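Local coordinates for IPT/TIG domain-containing protein (Bacteroides thetaiotaomicron, PDB 3TC9) that is of unknown function but probably serves as an auxiliary nutrient-binding protein, built from an immunoglobulin-like domain and a six-bladed beta-propeller, at residues G28-R33 with F101-K106; Q55-V60 with V70-A75; N227-E232 with G270-I275; E259-F264 with T303-T308. One frame throughout, in Å; residues are numbered along the deposited sequence.

Contact 1: G28-R33 with F101-K106; sequences GGLGTR and FVYQKK
The Y103 ring lies flat against the backbone of G29, whose CA stands 4.0 Å from the ring centroid and almost on the ring normal, a CH-pi contact over the centre of the face. Chi1 of -160° sets Y103 CG anti to the backbone N; the far end of the side chain reaches L30, where L30 CB packs 3.2 Å from Y103 OH. That hydroxyl is hydrogen-bonded to E429. F101 comes up next to the same backbone, its CZ 3.4 Å from G28 N, while G29 N lies at the edge of its ring. Alongside the two aromatics the main chains pair: G28 N donates to V102 O (3.1 Å), and G28 O accepts from Q104 N (2.8 Å). This is a short parallel bridge in the immunoglobulin-like IPT/TIG domain, adding strand 102-103 to strand 19-28 as the last strand of the sheet, just before the chain leaves for the propeller. Past the bridge, G29 to T32 form a type II turn, with G31 at positive phi. T32 N and T32 OG1 both reach G29 O from the same face of its carbonyl plane. A water carries the pairing one step further, accepting from L30 N and donating to Q104 O (2.7 Å). Q104 NE2 turns back to K105 O (3.1 Å) and also bonds K346 O of the second subunit.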
# COMPACT_ATOMS: atom_id res chain seq x y z
N GLY B 28 -11.81 11.04 16.57
CA GLY B 28 -12.07 9.71 17.11
C GLY B 28 -12.73 8.84 16.07
O GLY B 28 -12.56 9.05 14.88
N GLY B 29 -13.51 7.87 16.52
CA GLY B 29 -14.24 6.96 15.67
C GLY B 29 -15.40 6.36 16.42
O GLY B 29 -15.93 6.96 17.36
N LEU B 30 -15.78 5.15 16.01
CA LEU B 30 -16.87 4.36 16.58
C LEU B 30 -16.65 4.18 18.08
O LEU B 30 -15.58 3.80 18.51
CB LEU B 30 -16.91 3.01 15.82
CG LEU B 30 -17.77 1.82 16.29
CD1 LEU B 30 -19.18 2.23 16.59
CD2 LEU B 30 -17.80 0.77 15.22
N GLY B 31 -17.68 4.53 18.87
CA GLY B 31 -17.67 4.38 20.32
C GLY B 31 -16.95 5.47 21.10
O GLY B 31 -16.83 5.36 22.31
N THR B 32 -16.46 6.53 20.43
CA THR B 32 -15.82 7.65 21.12
C THR B 32 -16.87 8.33 21.98
O THR B 32 -17.97 8.62 21.50
CB THR B 32 -15.18 8.65 20.13
OG1 THR B 32 -14.09 8.04 19.45
CG2 THR B 32 -14.71 9.93 20.80
N ARG B 33 -16.51 8.58 23.26
CA ARG B 33 -17.36 9.27 24.23
C ARG B 33 -17.17 10.75 24.01
O ARG B 33 -16.11 11.29 24.28
CB ARG B 33 -17.02 8.83 25.68
CG ARG B 33 -17.84 9.52 26.79
CD ARG B 33 -17.38 9.05 28.17
NE ARG B 33 -18.05 9.74 29.28
CZ ARG B 33 -19.12 9.27 29.92
NH1 ARG B 33 -19.67 8.12 29.56
NH2 ARG B 33 -19.64 9.96 30.92
N PHE B 101 -16.98 16.62 13.31
CA PHE B 101 -16.15 15.67 14.05
C PHE B 101 -15.30 14.87 13.02
O PHE B 101 -15.81 14.50 11.96
CB PHE B 101 -17.05 14.74 14.90
CG PHE B 101 -16.38 13.55 15.53
CD1 PHE B 101 -15.68 13.68 16.72
CD2 PHE B 101 -16.45 12.30 14.93
CE1 PHE B 101 -15.05 12.57 17.30
CE2 PHE B 101 -15.84 11.19 15.53
CZ PHE B 101 -15.15 11.34 16.70
N VAL B 102 -14.02 14.59 13.34
CA VAL B 102 -13.14 13.88 12.40
C VAL B 102 -13.13 12.39 12.74
O VAL B 102 -12.62 11.97 13.78
CB VAL B 102 -11.72 14.53 12.30
CG1 VAL B 102 -10.84 13.82 11.26
CG2 VAL B 102 -11.85 16.01 11.94
N TYR B 103 -13.80 11.61 11.89
CA TYR B 103 -13.99 10.17 12.08
C TYR B 103 -12.85 9.40 11.40
O TYR B 103 -12.52 9.59 10.22
CB TYR B 103 -15.35 9.73 11.49
CG TYR B 103 -15.90 8.41 11.99
CD1 TYR B 103 -15.43 7.20 11.48
CD2 TYR B 103 -16.97 8.38 12.88
CE1 TYR B 103 -15.95 5.98 11.93
CE2 TYR B 103 -17.53 7.17 13.30
CZ TYR B 103 -17.02 5.98 12.82
OH TYR B 103 -17.59 4.80 13.21
N GLN B 104 -12.29 8.50 12.18
CA GLN B 104 -11.26 7.59 11.76
C GLN B 104 -11.86 6.18 11.78
O GLN B 104 -12.21 5.68 12.85
CB GLN B 104 -10.01 7.73 12.68
CG GLN B 104 -8.93 6.63 12.53
CD GLN B 104 -8.16 6.62 11.23
OE1 GLN B 104 -7.59 7.64 10.79
NE2 GLN B 104 -8.10 5.46 10.59
N LYS B 105 -12.00 5.55 10.59
CA LYS B 105 -12.51 4.19 10.48
C LYS B 105 -11.49 3.15 11.03
O LYS B 105 -10.27 3.34 10.97
CB LYS B 105 -12.81 3.82 9.02
CG LYS B 105 -13.94 4.55 8.33
CD LYS B 105 -13.99 4.13 6.86
CE LYS B 105 -15.08 4.79 6.04
NZ LYS B 105 -14.78 6.23 5.81
N LYS B 106 -12.03 2.03 11.53
CA LYS B 106 -11.20 0.94 12.03
C LYS B 106 -11.71 -0.37 11.42
O LYS B 106 -12.74 -0.42 10.76
CB LYS B 106 -11.17 0.89 13.56
CG LYS B 106 -12.48 0.51 14.23
CD LYS B 106 -12.25 0.40 15.70
CE LYS B 106 -13.40 -0.25 16.39
NZ LYS B 106 -13.25 -0.12 17.86
O HOH W 1 -13.97 3.98 14.09

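Contact 2: Q55-V60 with V70-A75; sequences QDSKVV and VVPAKA
K58 and V70 face each other in antiparallel strands, but a single direct backbone bond joins them, V70 N to K58 O at 3.0 Å. A water takes the place of the return bond, accepting from K58 N and donating to V70 O. Beyond V70 the second segment leaves regular strand geometry for a type II turn, P72 to A75, with K74 at positive phi. S57 adds a side-chain bond: its OG, anti to the backbone N (chi1 177°), donates to V70 O over 2.8 Å, coming from well above the carbonyl plane. V70 O is thus held by a hydroxyl and a water together. P72 presses its ring into the first strand, CB 3.4 Å from D56 O and CG 3.7 Å from Q55 CB. Q55 lies over the turn, its CG 3.4 Å from K74 O; the bend at chi2 sets CD beside K74 CB. At the other end V60 CG1 touches V70 CG2 at 3.8 Å, the two side chains crossing at about a right angle. Within the IPT/TIG sheet, strand 55-62 runs between strands 48-52 and 66-70; V71 leans the other way, onto I52, M34 and Y103.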
# COMPACT_ATOMS: atom_id res chain seq x y z
N GLN B 55 -26.42 9.77 11.59
CA GLN B 55 -26.69 8.62 12.42
C GLN B 55 -27.01 9.02 13.85
O GLN B 55 -26.35 9.90 14.40
CB GLN B 55 -25.45 7.68 12.45
CG GLN B 55 -24.95 7.18 11.10
CD GLN B 55 -25.93 6.33 10.35
OE1 GLN B 55 -26.37 5.28 10.82
NE2 GLN B 55 -26.19 6.71 9.12
N ASP B 56 -27.98 8.31 14.48
CA ASP B 56 -28.38 8.53 15.88
C ASP B 56 -27.25 8.17 16.83
O ASP B 56 -26.70 7.07 16.77
CB ASP B 56 -29.65 7.75 16.25
CG ASP B 56 -30.21 8.17 17.61
OD1 ASP B 56 -30.64 9.37 17.75
OD2 ASP B 56 -30.19 7.34 18.56
N SER B 57 -26.94 9.11 17.71
CA SER B 57 -25.89 9.05 18.73
C SER B 57 -26.56 9.02 20.10
O SER B 57 -27.29 9.95 20.44
CB SER B 57 -24.98 10.27 18.59
OG SER B 57 -23.98 10.33 19.59
N LYS B 58 -26.38 7.92 20.87
CA LYS B 58 -27.01 7.75 22.18
C LYS B 58 -26.42 8.73 23.23
O LYS B 58 -25.21 8.78 23.42
CB LYS B 58 -26.88 6.30 22.66
CG LYS B 58 -27.42 5.25 21.67
CD LYS B 58 -28.35 4.26 22.36
CE LYS B 58 -28.79 3.13 21.46
NZ LYS B 58 -29.40 2.02 22.26
N VAL B 59 -27.30 9.54 23.84
CA VAL B 59 -26.98 10.51 24.89
C VAL B 59 -26.92 9.71 26.17
O VAL B 59 -27.84 8.93 26.47
CB VAL B 59 -28.03 11.66 24.93
CG1 VAL B 59 -27.78 12.63 26.09
CG2 VAL B 59 -28.03 12.40 23.60
N VAL B 60 -25.82 9.84 26.90
CA VAL B 60 -25.57 9.00 28.10
C VAL B 60 -25.53 9.85 29.39
O VAL B 60 -25.56 9.31 30.49
CB VAL B 60 -24.30 8.09 27.92
CG1 VAL B 60 -24.48 7.12 26.75
CG2 VAL B 60 -23.02 8.89 27.73
N VAL B 70 -22.33 9.07 22.57
CA VAL B 70 -21.37 8.09 22.06
C VAL B 70 -21.42 8.11 20.54
O VAL B 70 -22.51 8.03 19.97
CB VAL B 70 -21.67 6.68 22.66
CG1 VAL B 70 -20.64 5.64 22.19
CG2 VAL B 70 -21.69 6.74 24.19
N VAL B 71 -20.25 8.31 19.89
CA VAL B 71 -20.18 8.38 18.43
C VAL B 71 -20.61 7.02 17.84
O VAL B 71 -20.05 5.99 18.19
CB VAL B 71 -18.80 8.85 17.91
CG1 VAL B 71 -18.68 8.66 16.40
CG2 VAL B 71 -18.57 10.31 18.29
N PRO B 72 -21.70 6.97 17.04
CA PRO B 72 -22.13 5.66 16.51
C PRO B 72 -21.33 5.23 15.27
O PRO B 72 -20.55 6.02 14.72
CB PRO B 72 -23.60 5.94 16.12
CG PRO B 72 -23.55 7.38 15.63
CD PRO B 72 -22.54 8.08 16.52
N ALA B 73 -21.60 4.00 14.79
CA ALA B 73 -21.05 3.49 13.54
C ALA B 73 -21.66 4.25 12.37
O ALA B 73 -22.83 4.63 12.46
CB ALA B 73 -21.38 2.01 13.40
N LYS B 74 -20.88 4.46 11.28
CA LYS B 74 -21.28 5.09 10.01
C LYS B 74 -21.47 6.62 10.13
O LYS B 74 -22.07 7.25 9.25
CB LYS B 74 -22.55 4.42 9.46
CG LYS B 74 -22.40 2.93 9.21
CD LYS B 74 -23.75 2.25 9.05
CE LYS B 74 -23.62 0.86 8.43
NZ LYS B 74 -23.09 -0.17 9.37
N ALA B 75 -20.89 7.24 11.18
CA ALA B 75 -20.99 8.69 11.42
C ALA B 75 -19.87 9.45 10.68
O ALA B 75 -19.47 10.53 11.13
CB ALA B 75 -20.91 8.95 12.92
O HOH W 2 -25.22 4.15 13.16
O HOH W 3 -24.49 5.89 19.96

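Contact 3: N227-E232 with G270-I275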
# COMPACT_ATOMS: atom_id res chain seq x y z
N ASN B 227 -1.62 -40.83 5.37
CA ASN B 227 -1.60 -39.76 6.36
C ASN B 227 -0.91 -38.47 5.88
O ASN B 227 -0.03 -37.91 6.56
CB ASN B 227 -0.98 -40.30 7.67
CG ASN B 227 -1.68 -41.56 8.17
OD1 ASN B 227 -2.91 -41.62 8.31
ND2 ASN B 227 -0.92 -42.60 8.40
N CYS B 228 -1.36 -37.98 4.74
CA CYS B 228 -0.88 -36.73 4.16
C CYS B 228 -1.73 -35.59 4.71
O CYS B 228 -2.96 -35.62 4.57
CB CYS B 228 -0.94 -36.80 2.64
SG CYS B 228 -0.25 -35.36 1.81
N ASN B 229 -1.09 -34.59 5.35
CA ASN B 229 -1.81 -33.48 5.98
C ASN B 229 -1.83 -32.22 5.12
O ASN B 229 -2.26 -31.16 5.58
CB ASN B 229 -1.21 -33.17 7.36
CG ASN B 229 -0.83 -34.40 8.14
OD1 ASN B 229 0.33 -34.63 8.41
ND2 ASN B 229 -1.79 -35.27 8.43
N GLY B 230 -1.40 -32.33 3.88
CA GLY B 230 -1.41 -31.19 2.98
C GLY B 230 -0.33 -31.24 1.94
O GLY B 230 0.71 -31.87 2.13
N ALA B 231 -0.58 -30.55 0.82
CA ALA B 231 0.35 -30.42 -0.29
C ALA B 231 0.40 -28.96 -0.73
O ALA B 231 -0.53 -28.19 -0.44
CB ALA B 231 -0.04 -31.34 -1.44
N GLU B 232 1.49 -28.56 -1.39
CA GLU B 232 1.70 -27.18 -1.82
C GLU B 232 2.67 -27.15 -2.99
O GLU B 232 3.68 -27.85 -2.96
CB GLU B 232 2.22 -26.35 -0.63
CG GLU B 232 2.81 -24.98 -0.93
CD GLU B 232 1.87 -23.82 -1.20
OE1 GLU B 232 0.94 -23.98 -2.03
OE2 GLU B 232 2.14 -22.72 -0.67
N GLY B 270 4.74 -39.14 14.03
CA GLY B 270 3.44 -38.50 14.23
C GLY B 270 3.51 -36.99 14.18
O GLY B 270 3.11 -36.32 15.13
N TRP B 271 4.04 -36.45 13.08
CA TRP B 271 4.22 -35.02 12.83
C TRP B 271 3.21 -34.57 11.76
O TRP B 271 3.37 -34.85 10.58
CB TRP B 271 5.67 -34.72 12.41
CG TRP B 271 6.41 -33.77 13.30
CD1 TRP B 271 6.97 -32.58 12.93
CD2 TRP B 271 6.73 -33.96 14.69
NE1 TRP B 271 7.62 -32.01 14.00
CE2 TRP B 271 7.49 -32.83 15.10
CE3 TRP B 271 6.47 -34.97 15.63
CZ2 TRP B 271 7.98 -32.69 16.40
CZ3 TRP B 271 6.95 -34.83 16.93
CH2 TRP B 271 7.70 -33.71 17.30
N GLU B 272 2.14 -33.91 12.23
CA GLU B 272 1.06 -33.39 11.40
C GLU B 272 1.41 -31.98 10.99
O GLU B 272 1.45 -31.09 11.85
CB GLU B 272 -0.28 -33.45 12.15
CG GLU B 272 -1.46 -32.90 11.37
CD GLU B 272 -2.79 -32.82 12.10
OE1 GLU B 272 -2.81 -32.96 13.34
OE2 GLU B 272 -3.82 -32.59 11.43
N PHE B 273 1.69 -31.76 9.68
CA PHE B 273 2.06 -30.41 9.25
C PHE B 273 1.70 -30.09 7.79
O PHE B 273 1.53 -31.00 6.97
CB PHE B 273 3.58 -30.15 9.45
CG PHE B 273 4.54 -31.03 8.68
CD1 PHE B 273 4.98 -30.66 7.40
CD2 PHE B 273 5.03 -32.21 9.23
CE1 PHE B 273 5.88 -31.47 6.69
CE2 PHE B 273 5.92 -33.03 8.51
CZ PHE B 273 6.35 -32.65 7.25
N HIS B 274 1.60 -28.76 7.50
CA HIS B 274 1.41 -28.30 6.13
C HIS B 274 2.58 -27.36 5.79
O HIS B 274 3.33 -26.93 6.68
CB HIS B 274 0.01 -27.68 5.88
CG HIS B 274 -0.34 -26.53 6.76
ND1 HIS B 274 0.07 -25.24 6.46
CD2 HIS B 274 -1.08 -26.50 7.89
CE1 HIS B 274 -0.42 -24.48 7.42
NE2 HIS B 274 -1.11 -25.19 8.31
N ILE B 275 2.79 -27.15 4.48
CA ILE B 275 3.87 -26.34 3.89
C ILE B 275 3.18 -25.18 3.16
O ILE B 275 2.23 -25.39 2.41
CB ILE B 275 4.75 -27.20 2.92
CG1 ILE B 275 5.35 -28.44 3.63
CG2 ILE B 275 5.84 -26.33 2.23
CD1 ILE B 275 5.80 -29.60 2.69
O HOH W 4 2.25 -31.10 4.23
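N229 and F273 meet where two blades of the six-bladed beta-propeller come together at their innermost strands, 231-233 and 273-277. The touching parts run in nearly the same direction, 22° apart, but do not pair as a sheet.

The direct polar link is one weak hydrogen bond, F273 N to N229 OD1, at 3.4 Å. N229 has further partners: N243 ND2 donates to N229 OD1, and N229 ND2 is bonded to D198. Beside it a water bridges the backbones, donating to G230 O (2.7 Å) and to F273 O (2.8 Å). It satisfies two buried carbonyls that face across the blade boundary.

The remaining contacts are van der Waals. N229 CG, anti to its own carbonyl carbon (chi1 -40°), lies 3.6 Å from E272 CG. These two side chains cross at about a right angle, with amide and carboxylate planes 56° apart. E272 stretches past the amide to a salt bridge with R182 on the innermost strand of the blade before that of N229, so three successive blades are linked here. H274 CB packs loosely near N229 O, while the far end of that side chain leads away from the 227-232 segment, its NE2 hydrogen-bonded to R335 O. At the far end E232 lays its aliphatic part against the last carbonyl of the segment. OE2 is hydrogen-bonded to F277 N, while E232 CB sits 3.2 Å from I275 O.

Contact 4: E259-F264 with T303-T308; sequences ETTPLF and TKRLTT
F264 and L306 meet across the boundary between neighbouring blades of the propeller, where the outermost strands 260-265 and 305-312 face each other near the rim. The F264 ring points its edge at the neighbouring blade's outer strand. CE2 lies 3.4 Å from L306 O, which is in the ring plane, and CZ is 3.5 Å from T307 O. CZ also packs on L306 CB at 4.0 Å. The first torsion sets F264 CG between the backbone N and the carbonyl carbon (chi1 44°). L263 CD2 adds a looser touch on L306 CB. Further out, R305 reaches back with its chain extended from CG to NE. L263 CD1 lies over one face of the guanidinium, 4.4 Å from NH1, and T261 CG2 approaches R305 NH2 at 3.7 Å. R305 and K304 together face D300 in a G1 beta bulge, which marks the start of the outer strand. No hydrogen bond joins the two segments directly, though R252 NH2 bonds K304 O nearby, and T307 O is bonded to S297 OG within its own blade. The blades therefore meet here by apolar and C-H contacts, and the C-H edge of F264 probably gives weak electrostatic support to L306 O.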
# COMPACT_ATOMS: atom_id res chain seq x y z
N GLU B 259 8.01 -38.14 -10.95
CA GLU B 259 8.89 -38.74 -9.94
C GLU B 259 8.75 -38.08 -8.57
O GLU B 259 8.82 -36.85 -8.43
CB GLU B 259 10.35 -38.71 -10.40
CG GLU B 259 10.82 -40.03 -10.99
CD GLU B 259 11.72 -39.94 -12.20
OE1 GLU B 259 12.83 -39.36 -12.08
OE2 GLU B 259 11.35 -40.48 -13.27
N THR B 260 8.55 -38.92 -7.55
CA THR B 260 8.47 -38.52 -6.15
C THR B 260 9.85 -38.74 -5.50
O THR B 260 10.43 -39.82 -5.63
CB THR B 260 7.35 -39.27 -5.40
OG1 THR B 260 6.07 -38.97 -5.99
CG2 THR B 260 7.32 -38.93 -3.91
N THR B 261 10.35 -37.71 -4.83
CA THR B 261 11.63 -37.75 -4.15
C THR B 261 11.41 -37.50 -2.67
O THR B 261 10.87 -36.45 -2.32
CB THR B 261 12.60 -36.72 -4.76
OG1 THR B 261 12.68 -36.95 -6.17
CG2 THR B 261 14.00 -36.78 -4.15
N PRO B 262 11.83 -38.42 -1.76
CA PRO B 262 11.74 -38.10 -0.32
C PRO B 262 12.82 -37.05 0.00
O PRO B 262 13.95 -37.17 -0.49
CB PRO B 262 11.98 -39.45 0.38
CG PRO B 262 12.19 -40.46 -0.73
CD PRO B 262 12.52 -39.71 -1.98
N LEU B 263 12.47 -35.98 0.74
CA LEU B 263 13.44 -34.91 0.97
C LEU B 263 14.12 -34.96 2.34
O LEU B 263 15.33 -35.18 2.41
CB LEU B 263 12.78 -33.54 0.77
CG LEU B 263 13.16 -32.76 -0.50
CD1 LEU B 263 13.28 -33.66 -1.72
CD2 LEU B 263 12.16 -31.66 -0.76
N PHE B 264 13.36 -34.71 3.40
CA PHE B 264 13.87 -34.68 4.77
C PHE B 264 12.74 -34.95 5.74
O PHE B 264 11.58 -34.73 5.42
CB PHE B 264 14.54 -33.32 5.11
CG PHE B 264 13.81 -32.08 4.65
CD1 PHE B 264 12.72 -31.59 5.36
CD2 PHE B 264 14.22 -31.38 3.51
CE1 PHE B 264 12.04 -30.44 4.92
CE2 PHE B 264 13.54 -30.24 3.08
CZ PHE B 264 12.45 -29.78 3.79
N THR B 303 19.09 -26.30 -6.84
CA THR B 303 18.67 -27.71 -6.82
C THR B 303 17.14 -27.81 -6.98
O THR B 303 16.61 -28.92 -7.14
CB THR B 303 19.14 -28.38 -5.54
OG1 THR B 303 18.45 -27.81 -4.44
CG2 THR B 303 20.65 -28.27 -5.33
N LYS B 304 16.44 -26.65 -6.96
CA LYS B 304 14.99 -26.52 -7.07
C LYS B 304 14.31 -27.38 -5.98
O LYS B 304 13.38 -28.13 -6.26
CB LYS B 304 14.49 -26.85 -8.50
CG LYS B 304 14.99 -25.85 -9.53
CD LYS B 304 14.39 -26.03 -10.91
CE LYS B 304 15.07 -25.12 -11.91
NZ LYS B 304 14.28 -24.98 -13.16
N ARG B 305 14.82 -27.26 -4.72
CA ARG B 305 14.34 -28.00 -3.54
C ARG B 305 14.30 -27.19 -2.27
O ARG B 305 15.15 -26.32 -2.05
CB ARG B 305 15.25 -29.19 -3.25
CG ARG B 305 15.08 -30.39 -4.16
CD ARG B 305 16.28 -31.29 -4.01
NE ARG B 305 16.23 -32.42 -4.95
CZ ARG B 305 16.70 -33.63 -4.68
NH1 ARG B 305 17.25 -33.89 -3.49
NH2 ARG B 305 16.63 -34.59 -5.59
N LEU B 306 13.35 -27.53 -1.39
CA LEU B 306 13.30 -27.01 -0.04
C LEU B 306 14.48 -27.61 0.71
O LEU B 306 14.91 -28.72 0.37
CB LEU B 306 11.96 -27.38 0.62
CG LEU B 306 10.77 -26.48 0.32
CD1 LEU B 306 9.51 -27.04 0.97
CD2 LEU B 306 11.01 -25.06 0.79
N THR B 307 15.04 -26.91 1.69
CA THR B 307 16.20 -27.45 2.41
C THR B 307 15.88 -27.62 3.90
O THR B 307 14.81 -27.19 4.34
CB THR B 307 17.42 -26.54 2.20
OG1 THR B 307 17.12 -25.24 2.71
CG2 THR B 307 17.84 -26.44 0.74
N THR B 308 16.81 -28.20 4.67
CA THR B 308 16.74 -28.49 6.12
C THR B 308 16.09 -27.32 6.87
O THR B 308 16.65 -26.21 6.86
CB THR B 308 18.15 -28.81 6.69
OG1 THR B 308 18.79 -29.77 5.85
CG2 THR B 308 18.10 -29.32 8.13

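In the fold
Contacts 1 and 2 belong to the immunoglobulin-like domain and contacts 3 and 4 to the propeller, on opposite sides of the chain's centre. Contact 2 lies, in sequence, between the two halves of contact 1. Their centres are 10 Å apart, and backbone bonds such as T32 O to V71 N (2.8 Å) join them in one sheet. Contacts 3 and 4 alternate along the chain and tie the same two blades, first at the innermost strands and then at the outermost. Their centres are 15 Å apart, and I275 CG2 packs on L306 CD1. Contact 1 also bonds to E429 and D391 of the propeller, which places it at the domain junction, about 44 Å from contact 3 between centres.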